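Local coordinates for protein Exo-arabinanase (Penicillium chrysogenum, PDB 3A72) that hydrolyses alpha-1,5-linked L-arabinan from a chain end, probably releasing arabinobiose, at residues V258-Q263 with W303-C308; P264-Y269 with S286-T291; Y220-G225 with P236-L241. One frame throughout, in Å; residues are numbered along the deposited sequence.

Overall arrangement
All three contacts belong to two neighbouring blades of the six-bladed propeller and to the crossover between them. Contact 3 is the buried core of one blade, a hairpin of its second and third strands with a ladder of backbone bonds, packed tyrosines and an acid facing the bound sugar. Contacts 1 and 2 both involve the connection between the blades, from strand 254-255 to strand 269-273. In contact 2 it is pinned over a turn of the next blade, mainly by hydroxyl, amide and carbonyl groups; in contact 1, nearer the surface, it docks on that blade's outermost strand through a carboxylate, serines, a threonine and water. Hydrogen bonds tie each contact to the other two.

Contact 1 of 3, residues V258-Q263 with W303-C308; sequences VSSGTQ and WTEIPC
Glu305 OE1 is gripped by two hydroxyls of the facing loop, Thr262 OG1 at 2.7 Å and Ser260 OG at 2.9 Å, where the crossover between two propeller blades meets strand 304-306, the outermost strand of the second blade. The threonine hydroxyl comes in on the syn side, 22° out of the carboxylate plane, while the serine hydroxyl lies almost in line with the C-O bond. CG of Glu305 is anti to the backbone N (chi1 -171°); the extended chain beyond it ends at the Ser260 and Thr262 hydroxyls and crosses the Thr262 side chain at about a right angle. OE2, the other oxygen, bonds to Thr291 OG1, so both halves of the acid have partners. The turn itself, type I from Val258 to Gly261, is closed by Gly261 N to Val258 O and overlapped by an ST turn in which Ser260 OG accepts from Thr262 N at 3.2 Å; the same hydroxyl thus accepts from the backbone and donates to Glu305. At the start of the turn, Ser259 N gives a nearly straight bond (170°) to Trp303 O at 2.8 Å, beside the single backbone bridge that pairs Val258 with Trp303. A water joins Ser259 OG to Glu305 N, bonding weakly to Ser260 N as well. The indole leads away from the turn, NE1 bonding to Tyr239 OH in the preceding blade. Apolar packing is slight: Val258 CG2 lies 4.4 Å from Trp303 CB, and Val258 CG1 rests 3.8 Å from Glu305 CB.

Contact 2 of 3, residues P264-Y269 with S286-T291; sequences PTSSPY and SGTQGT
Ser286 and Thr265 bury the most surface here, and they meet at the Thr265 carbonyl. Thr265 O lies 3.3 Å from Ser286 CB and accepts a bond of 2.8 Å from Thr288 OG1, which stands above the carbonyl plane, 53° out of it. Ser286 OG turns to its own loop: it accepts from Thr288 N, making an ST turn, and donates to Gln289 OE1 at 2.7 Å. Gln289 OE1 also accepts from Thr265 N at 3.3 Å, the two donors arriving from opposite faces of the amide plane. A bend at chi2 (73°) sets Gln289 CD back near Pro264, whose CA is 3.2 Å from Gln289 OE1, and a water bridges Gln289 NE2 to Thr265 OG1. Gly287 N bonds to Ser266 O at 2.8 Å, and Ser267 OG comes within 3.1 Å of Gly287 CA while taking its hydrogen bond from Thr315 N. From here Ser267 N bonds to Glu223 OE1, which places Ser267 in the second shell of the sugar pocket, behind Glu223. A crossover between adjacent blades, laid over the turn that follows the second strand of the next blade, belongs to the beta-propeller fold.

Contact 3 of 3, residues Y220-G225 with P236-L241; sequences YVYEYG and PLYYRL. With AHR (alpha-L-arabinofuranose), chain B.
A chi1 of 57° sets CG of Tyr222 between its backbone N and carbonyl carbon; the ring beyond it lies against Tyr238 CB, and OH meets Arg240 NE. These residues lie on an antiparallel hairpin, the second and third strands of one four-stranded propeller blade, with Tyr220, Tyr222, Tyr238 and Arg240 on one face and Val221, Glu223, Leu237 and Tyr239 on the other. Tyr238 CB sits over one face of the Tyr222 ring, 3.8 Å from its centroid, in a CH-pi contact displaced toward the rim. Farther out, Arg240 NE donates to Tyr222 OH at 3.1 Å (161°), with the oxygen close to the guanidinium plane; Tyr198 OH bonds to both Tyr222 OH and Arg240 NH2, so the three polar groups hold one another. Tyr224 presents its edge to Tyr238: CD2 lies over the middle of the ring, the planes stand at 77° and the centroids are 5.0 Å apart. The far ends of both tyrosines are fixed, Tyr224 OH by Asp203 and Tyr238 OH by Arg255. Two hydrogen-bonded pairs, Tyr220 with Arg240 and Tyr222 with Tyr238, hold the backbones, Arg240 N to Tyr220 O being 2.8 Å. A further bond, Tyr224 N to Pro236 O at 2.9 Å, closes the end toward the connecting loop. On the other face Val221 CG2 packs 4.4 Å from Tyr239 CB, and Glu223, extended beyond CG, leaves the sheet for the glycan pocket, where its OE2 accepts from O1 of the bound arabinofuranose at 2.6 Å.

Contact 1 of 3, residues V258-Q263 with W303-C308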
loop_
_atom_site.group_PDB
_atom_site.type_symbol
_atom_site.label_atom_id
_atom_site.label_comp_id
_atom_site.label_asym_id
_atom_site.label_seq_id
_atom_site.Cartn_x
_atom_site.Cartn_y
_atom_site.Cartn_z
ATOM N N VAL A 258 -14.499 15.918 2.775
ATOM C CA VAL A 258 -14.507 15.801 4.217
ATOM C C VAL A 258 -15.429 16.877 4.781
ATOM O O VAL A 258 -15.356 18.041 4.362
ATOM C CB VAL A 258 -13.074 15.935 4.760
ATOM C CG1 VAL A 258 -13.027 15.687 6.281
ATOM C CG2 VAL A 258 -12.161 14.968 4.072
ATOM N N SER A 259 -16.293 16.508 5.736
ATOM C CA SER A 259 -17.292 17.464 6.231
ATOM C C SER A 259 -16.691 18.668 6.948
ATOM O O SER A 259 -17.334 19.713 7.015
ATOM C CB SER A 259 -18.326 16.762 7.086
ATOM O OG SER A 259 -17.675 16.276 8.259
ATOM N N SER A 260 -15.463 18.571 7.458
ATOM C CA SER A 260 -14.760 19.684 8.096
ATOM C C SER A 260 -14.167 20.666 7.116
ATOM O O SER A 260 -13.748 21.746 7.522
ATOM C CB SER A 260 -13.600 19.124 8.951
ATOM O OG SER A 260 -12.679 18.501 8.038
ATOM N N GLY A 261 -14.051 20.290 5.839
ATOM C CA GLY A 261 -13.357 21.083 4.854
ATOM C C GLY A 261 -11.918 20.738 4.648
ATOM O O GLY A 261 -11.302 21.231 3.703
ATOM N N THR A 262 -11.329 19.869 5.468
ATOM C CA THR A 262 -9.965 19.396 5.181
ATOM C C THR A 262 -9.971 18.753 3.810
ATOM O O THR A 262 -10.892 18.002 3.452
ATOM C CB THR A 262 -9.552 18.401 6.252
ATOM O OG1 THR A 262 -9.508 19.111 7.489
ATOM C CG2 THR A 262 -8.209 17.755 5.993
ATOM N N GLN A 263 -8.908 18.994 3.037
ATOM C CA GLN A 263 -8.771 18.475 1.694
ATOM C C GLN A 263 -7.583 17.513 1.695
ATOM O O GLN A 263 -6.419 17.937 1.558
ATOM C CB GLN A 263 -8.558 19.599 0.701
ATOM C CG GLN A 263 -9.835 20.444 0.618
ATOM C CD GLN A 263 -9.705 21.507 -0.440
ATOM O OE1 GLN A 263 -9.669 21.240 -1.643
ATOM N NE2 GLN A 263 -9.598 22.739 -0.046
ATOM N N TRP A 303 -17.106 12.571 4.370
ATOM C CA TRP A 303 -16.296 11.833 5.297
ATOM C C TRP A 303 -16.086 12.623 6.567
ATOM O O TRP A 303 -15.993 13.854 6.550
ATOM C CB TRP A 303 -14.910 11.537 4.635
ATOM C CG TRP A 303 -15.075 10.594 3.485
ATOM C CD1 TRP A 303 -15.737 10.858 2.300
ATOM C CD2 TRP A 303 -14.593 9.244 3.401
ATOM N NE1 TRP A 303 -15.707 9.714 1.492
ATOM C CE2 TRP A 303 -15.003 8.732 2.160
ATOM C CE3 TRP A 303 -13.841 8.431 4.280
ATOM C CZ2 TRP A 303 -14.713 7.433 1.762
ATOM C CZ3 TRP A 303 -13.551 7.140 3.882
ATOM C CH2 TRP A 303 -13.981 6.665 2.641
ATOM N N THR A 304 -16.018 11.909 7.693
ATOM C CA THR A 304 -15.802 12.523 8.991
ATOM C C THR A 304 -14.338 12.425 9.364
ATOM O O THR A 304 -13.762 11.327 9.408
ATOM C CB THR A 304 -16.630 11.856 10.068
ATOM O OG1 THR A 304 -18.028 11.958 9.711
ATOM C CG2 THR A 304 -16.456 12.547 11.437
ATOM N N GLU A 305 -13.718 13.570 9.649
ATOM C CA GLU A 305 -12.331 13.625 10.122
ATOM C C GLU A 305 -12.317 13.336 11.617
ATOM O O GLU A 305 -13.050 13.975 12.388
ATOM C CB GLU A 305 -11.768 14.998 9.840
ATOM C CG GLU A 305 -10.278 15.105 10.081
ATOM C CD GLU A 305 -9.610 16.357 9.522
ATOM O OE1 GLU A 305 -10.369 17.328 9.271
ATOM O OE2 GLU A 305 -8.393 16.381 9.371
ATOM N N ILE A 306 -11.456 12.398 12.030
ATOM C CA ILE A 306 -11.328 12.033 13.435
ATOM C C ILE A 306 -9.892 12.120 13.855
ATOM O O ILE A 306 -8.954 11.970 13.025
ATOM C CB ILE A 306 -11.876 10.600 13.717
ATOM C CG1 ILE A 306 -11.063 9.488 13.094
ATOM C CG2 ILE A 306 -13.349 10.503 13.360
ATOM C CD1 ILE A 306 -11.422 8.098 13.551
ATOM N N PRO A 307 -9.609 12.310 15.147
ATOM C CA PRO A 307 -8.237 12.331 15.615
ATOM C C PRO A 307 -7.559 10.993 15.457
ATOM O O PRO A 307 -8.180 9.931 15.378
ATOM C CB PRO A 307 -8.359 12.692 17.117
ATOM C CG PRO A 307 -9.712 13.283 17.268
ATOM C CD PRO A 307 -10.579 12.639 16.244
ATOM N N CYS A 308 -6.237 11.018 15.468
ATOM C CA CYS A 308 -5.427 9.800 15.413
ATOM C C CYS A 308 -4.137 10.054 16.185
ATOM O O CYS A 308 -3.505 11.067 16.002
ATOM C CB CYS A 308 -5.164 9.465 13.959
ATOM S SG CYS A 308 -4.073 8.027 13.708
HETATM O O HOH W 1 -15.130 16.041 9.332
#

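Contact 2 of 3, residues P264-Y269 with S286-T291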
loop_
_atom_site.group_PDB
_atom_site.type_symbol
_atom_site.label_atom_id
_atom_site.label_comp_id
_atom_site.label_asym_id
_atom_site.label_seq_id
_atom_site.Cartn_x
_atom_site.Cartn_y
_atom_site.Cartn_z
ATOM N N PRO A 264 -7.827 16.234 1.924
ATOM C CA PRO A 264 -6.677 15.304 2.105
ATOM C C PRO A 264 -5.919 15.127 0.801
ATOM O O PRO A 264 -6.509 15.017 -0.284
ATOM C CB PRO A 264 -7.326 14.009 2.557
ATOM C CG PRO A 264 -8.729 14.128 2.326
ATOM C CD PRO A 264 -9.114 15.542 2.039
ATOM N N THR A 265 -4.606 15.008 0.914
ATOM C CA THR A 265 -3.754 14.841 -0.250
ATOM C C THR A 265 -2.687 13.789 -0.018
ATOM O O THR A 265 -2.154 13.624 1.108
ATOM C CB THR A 265 -3.076 16.162 -0.680
ATOM O OG1 THR A 265 -2.269 16.636 0.384
ATOM C CG2 THR A 265 -4.089 17.208 -1.082
ATOM N N SER A 266 -2.343 13.114 -1.107
ATOM C CA SER A 266 -1.225 12.194 -1.302
ATOM C C SER A 266 -1.477 10.803 -0.684
ATOM O O SER A 266 -2.110 10.643 0.375
ATOM C CB SER A 266 0.078 12.732 -0.785
ATOM O OG SER A 266 0.483 13.906 -1.483
ATOM N N SER A 267 -0.911 9.797 -1.377
ATOM C CA SER A 267 -0.613 8.493 -0.830
ATOM C C SER A 267 -1.665 7.926 0.108
ATOM O O SER A 267 -1.416 7.766 1.308
ATOM C CB SER A 267 0.752 8.507 -0.150
ATOM O OG SER A 267 0.784 9.257 1.047
ATOM N N PRO A 268 -2.815 7.574 -0.420
ATOM C CA PRO A 268 -3.904 7.091 0.448
ATOM C C PRO A 268 -3.716 5.658 0.888
ATOM O O PRO A 268 -3.032 4.841 0.262
ATOM C CB PRO A 268 -5.124 7.165 -0.487
ATOM C CG PRO A 268 -4.542 6.862 -1.857
ATOM C CD PRO A 268 -3.220 7.584 -1.849
ATOM N N TYR A 269 -4.434 5.309 1.952
ATOM C CA TYR A 269 -4.642 3.925 2.337
ATOM C C TYR A 269 -6.101 3.813 2.774
ATOM O O TYR A 269 -6.616 4.727 3.417
ATOM C CB TYR A 269 -3.652 3.477 3.444
ATOM C CG TYR A 269 -3.350 1.984 3.314
ATOM C CD1 TYR A 269 -2.195 1.575 2.653
ATOM C CD2 TYR A 269 -4.209 0.989 3.780
ATOM C CE1 TYR A 269 -1.899 0.244 2.495
ATOM C CE2 TYR A 269 -3.926 -0.338 3.590
ATOM C CZ TYR A 269 -2.772 -0.709 2.957
ATOM O OH TYR A 269 -2.436 -2.034 2.737
ATOM N N SER A 286 -4.349 9.705 4.480
ATOM C CA SER A 286 -3.567 10.354 3.465
ATOM C C SER A 286 -2.105 10.435 3.952
ATOM O O SER A 286 -1.805 10.125 5.086
ATOM C CB SER A 286 -4.037 11.769 3.148
ATOM O OG SER A 286 -3.603 12.623 4.210
ATOM N N GLY A 287 -1.215 10.878 3.053
ATOM C CA GLY A 287 0.185 11.054 3.447
ATOM C C GLY A 287 0.453 12.395 4.105
ATOM O O GLY A 287 1.587 12.621 4.574
ATOM N N THR A 288 -0.497 13.316 4.104
ATOM C CA THR A 288 -0.241 14.691 4.545
ATOM C C THR A 288 -0.840 14.970 5.904
ATOM O O THR A 288 -0.287 15.722 6.678
ATOM C CB THR A 288 -0.797 15.672 3.488
ATOM O OG1 THR A 288 -0.194 15.346 2.239
ATOM C CG2 THR A 288 -0.444 17.129 3.818
ATOM N N GLN A 289 -2.006 14.397 6.187
ATOM C CA GLN A 289 -2.740 14.637 7.409
ATOM C C GLN A 289 -2.428 13.550 8.440
ATOM O O GLN A 289 -2.266 12.372 8.126
ATOM C CB GLN A 289 -4.251 14.656 7.086
ATOM C CG GLN A 289 -4.702 15.972 6.435
ATOM C CD GLN A 289 -4.278 16.138 5.016
ATOM O OE1 GLN A 289 -4.284 15.217 4.172
ATOM N NE2 GLN A 289 -3.895 17.364 4.694
ATOM N N GLY A 290 -2.387 13.952 9.705
ATOM C CA GLY A 290 -2.269 13.021 10.803
ATOM C C GLY A 290 -3.568 12.378 11.261
ATOM O O GLY A 290 -3.548 11.281 11.827
ATOM N N THR A 291 -4.680 13.038 11.010
ATOM C CA THR A 291 -6.019 12.569 11.304
ATOM C C THR A 291 -6.386 11.405 10.399
ATOM O O THR A 291 -5.637 11.015 9.503
ATOM C CB THR A 291 -6.984 13.753 11.139
ATOM O OG1 THR A 291 -6.720 14.259 9.853
ATOM C CG2 THR A 291 -6.784 14.809 12.198
HETATM O O HOH W 2 -3.203 18.528 2.079
#

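Contact 3 of 3, residues Y220-G225 with P236-L241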
loop_
_atom_site.group_PDB
_atom_site.type_symbol
_atom_site.label_atom_id
_atom_site.label_comp_id
_atom_site.label_asym_id
_atom_site.label_seq_id
_atom_site.Cartn_x
_atom_site.Cartn_y
_atom_site.Cartn_z
ATOM N N TYR A 220 -11.724 1.611 -4.501
ATOM C CA TYR A 220 -10.408 1.819 -5.126
ATOM C C TYR A 220 -10.018 3.253 -4.893
ATOM O O TYR A 220 -10.674 4.146 -5.478
ATOM C CB TYR A 220 -10.529 1.438 -6.597
ATOM C CG TYR A 220 -9.332 1.643 -7.488
ATOM C CD1 TYR A 220 -8.577 0.552 -7.937
ATOM C CD2 TYR A 220 -8.946 2.887 -7.930
ATOM C CE1 TYR A 220 -7.477 0.741 -8.764
ATOM C CE2 TYR A 220 -7.868 3.081 -8.752
ATOM C CZ TYR A 220 -7.135 2.013 -9.176
ATOM O OH TYR A 220 -6.090 2.269 -10.021
ATOM N N VAL A 221 -9.019 3.534 -4.087
ATOM C CA VAL A 221 -8.619 4.884 -3.730
ATOM C C VAL A 221 -7.231 5.148 -4.322
ATOM O O VAL A 221 -6.393 4.266 -4.478
ATOM C CB VAL A 221 -8.670 5.089 -2.207
ATOM C CG1 VAL A 221 -7.568 4.347 -1.459
ATOM C CG2 VAL A 221 -8.687 6.576 -1.818
ATOM N N TYR A 222 -7.014 6.436 -4.642
ATOM C CA TYR A 222 -5.766 6.864 -5.262
ATOM C C TYR A 222 -5.566 8.347 -5.010
ATOM O O TYR A 222 -6.486 9.073 -4.633
ATOM C CB TYR A 222 -5.802 6.589 -6.742
ATOM C CG TYR A 222 -6.911 7.168 -7.598
ATOM C CD1 TYR A 222 -6.711 8.262 -8.414
ATOM C CD2 TYR A 222 -8.158 6.561 -7.612
ATOM C CE1 TYR A 222 -7.727 8.768 -9.221
ATOM C CE2 TYR A 222 -9.165 7.027 -8.450
ATOM C CZ TYR A 222 -8.953 8.121 -9.243
ATOM O OH TYR A 222 -9.981 8.534 -10.074
ATOM N N GLU A 223 -4.303 8.800 -5.201
ATOM C CA GLU A 223 -4.039 10.232 -5.295
ATOM C C GLU A 223 -4.213 10.636 -6.739
ATOM O O GLU A 223 -3.750 9.943 -7.662
ATOM C CB GLU A 223 -2.645 10.615 -4.763
ATOM C CG GLU A 223 -1.490 10.019 -5.575
ATOM C CD GLU A 223 -0.109 10.414 -5.099
ATOM O OE1 GLU A 223 0.057 10.846 -3.909
ATOM O OE2 GLU A 223 0.822 10.271 -5.938
ATOM N N TYR A 224 -4.858 11.762 -6.982
ATOM C CA TYR A 224 -5.076 12.258 -8.352
ATOM C C TYR A 224 -4.192 13.519 -8.493
ATOM O O TYR A 224 -4.645 14.614 -8.220
ATOM C CB TYR A 224 -6.559 12.466 -8.634
ATOM C CG TYR A 224 -6.883 12.953 -10.010
ATOM C CD1 TYR A 224 -5.963 13.169 -11.029
ATOM C CD2 TYR A 224 -8.184 13.237 -10.352
ATOM C CE1 TYR A 224 -6.277 13.607 -12.263
ATOM C CE2 TYR A 224 -8.522 13.764 -11.603
ATOM C CZ TYR A 224 -7.558 13.932 -12.546
ATOM O OH TYR A 224 -7.917 14.486 -13.744
ATOM N N GLY A 225 -2.967 13.329 -8.986
ATOM C CA GLY A 225 -2.114 14.477 -9.284
ATOM C C GLY A 225 -2.638 15.203 -10.506
ATOM O O GLY A 225 -2.837 14.613 -11.585
ATOM N N PRO A 236 -5.158 15.519 -4.559
ATOM C CA PRO A 236 -6.352 15.139 -3.763
ATOM C C PRO A 236 -6.662 13.677 -3.881
ATOM O O PRO A 236 -6.452 13.026 -4.913
ATOM C CB PRO A 236 -7.465 15.953 -4.409
ATOM C CG PRO A 236 -6.974 16.156 -5.829
ATOM C CD PRO A 236 -5.494 16.408 -5.686
ATOM N N LEU A 237 -7.244 13.140 -2.806
ATOM C CA LEU A 237 -7.686 11.754 -2.826
ATOM C C LEU A 237 -8.993 11.625 -3.607
ATOM O O LEU A 237 -9.947 12.402 -3.438
ATOM C CB LEU A 237 -7.887 11.203 -1.410
ATOM C CG LEU A 237 -6.633 11.250 -0.543
ATOM C CD1 LEU A 237 -6.911 10.442 0.729
ATOM C CD2 LEU A 237 -5.387 10.789 -1.261
ATOM N N TYR A 238 -9.030 10.595 -4.458
ATOM C CA TYR A 238 -10.191 10.199 -5.259
ATOM C C TYR A 238 -10.428 8.729 -5.061
ATOM O O TYR A 238 -9.518 7.965 -4.729
ATOM C CB TYR A 238 -9.943 10.456 -6.777
ATOM C CG TYR A 238 -10.274 11.845 -7.244
ATOM C CD1 TYR A 238 -9.604 12.965 -6.787
ATOM C CD2 TYR A 238 -11.287 12.035 -8.170
ATOM C CE1 TYR A 238 -9.952 14.218 -7.247
ATOM C CE2 TYR A 238 -11.650 13.308 -8.654
ATOM C CZ TYR A 238 -10.976 14.396 -8.176
ATOM O OH TYR A 238 -11.266 15.663 -8.609
ATOM N N TYR A 239 -11.675 8.288 -5.299
ATOM C CA TYR A 239 -11.966 6.875 -5.324
ATOM C C TYR A 239 -12.923 6.559 -6.453
ATOM O O TYR A 239 -13.643 7.390 -6.998
ATOM C CB TYR A 239 -12.504 6.406 -4.018
ATOM C CG TYR A 239 -13.647 7.114 -3.321
ATOM C CD1 TYR A 239 -14.972 6.731 -3.519
ATOM C CD2 TYR A 239 -13.387 8.131 -2.437
ATOM C CE1 TYR A 239 -16.014 7.374 -2.854
ATOM C CE2 TYR A 239 -14.421 8.732 -1.745
ATOM C CZ TYR A 239 -15.716 8.368 -1.943
ATOM O OH TYR A 239 -16.695 8.983 -1.177
ATOM N N ARG A 240 -12.881 5.277 -6.811
ATOM C CA ARG A 240 -13.796 4.649 -7.769
ATOM C C ARG A 240 -14.399 3.440 -7.083
ATOM O O ARG A 240 -13.773 2.765 -6.284
ATOM C CB ARG A 240 -13.058 4.263 -9.033
ATOM C CG ARG A 240 -12.698 5.462 -9.879
ATOM C CD ARG A 240 -11.781 5.149 -11.012
ATOM N NE ARG A 240 -11.347 6.348 -11.731
ATOM C CZ ARG A 240 -11.241 6.471 -13.038
ATOM N NH1 ARG A 240 -11.537 5.499 -13.882
ATOM N NH2 ARG A 240 -10.756 7.608 -13.519
ATOM N N LEU A 241 -15.671 3.176 -7.439
ATOM C CA LEU A 241 -16.418 2.062 -6.895
ATOM C C LEU A 241 -16.832 1.123 -8.004
ATOM O O LEU A 241 -17.440 1.576 -9.007
ATOM C CB LEU A 241 -17.652 2.615 -6.164
ATOM C CG LEU A 241 -17.273 3.317 -4.836
ATOM C CD1 LEU A 241 -18.182 4.441 -4.479
ATOM C CD2 LEU A 241 -17.150 2.243 -3.733
HETATM O O5 AHR B . 8.005 8.407 -6.081
HETATM C C5 AHR B . 7.095 7.659 -6.950
HETATM C C4 AHR B . 5.859 8.488 -7.159
HETATM O O4 AHR B . 5.145 8.544 -5.916
HETATM C C3 AHR B . 4.895 7.870 -8.165
HETATM O O3 AHR B . 5.214 8.333 -9.489
HETATM C C2 AHR B . 3.526 8.395 -7.666
HETATM O O2 AHR B . 2.454 7.484 -7.902
HETATM C C1 AHR B . 3.745 8.683 -6.182
HETATM O O1 AHR B . 3.444 10.077 -5.886
#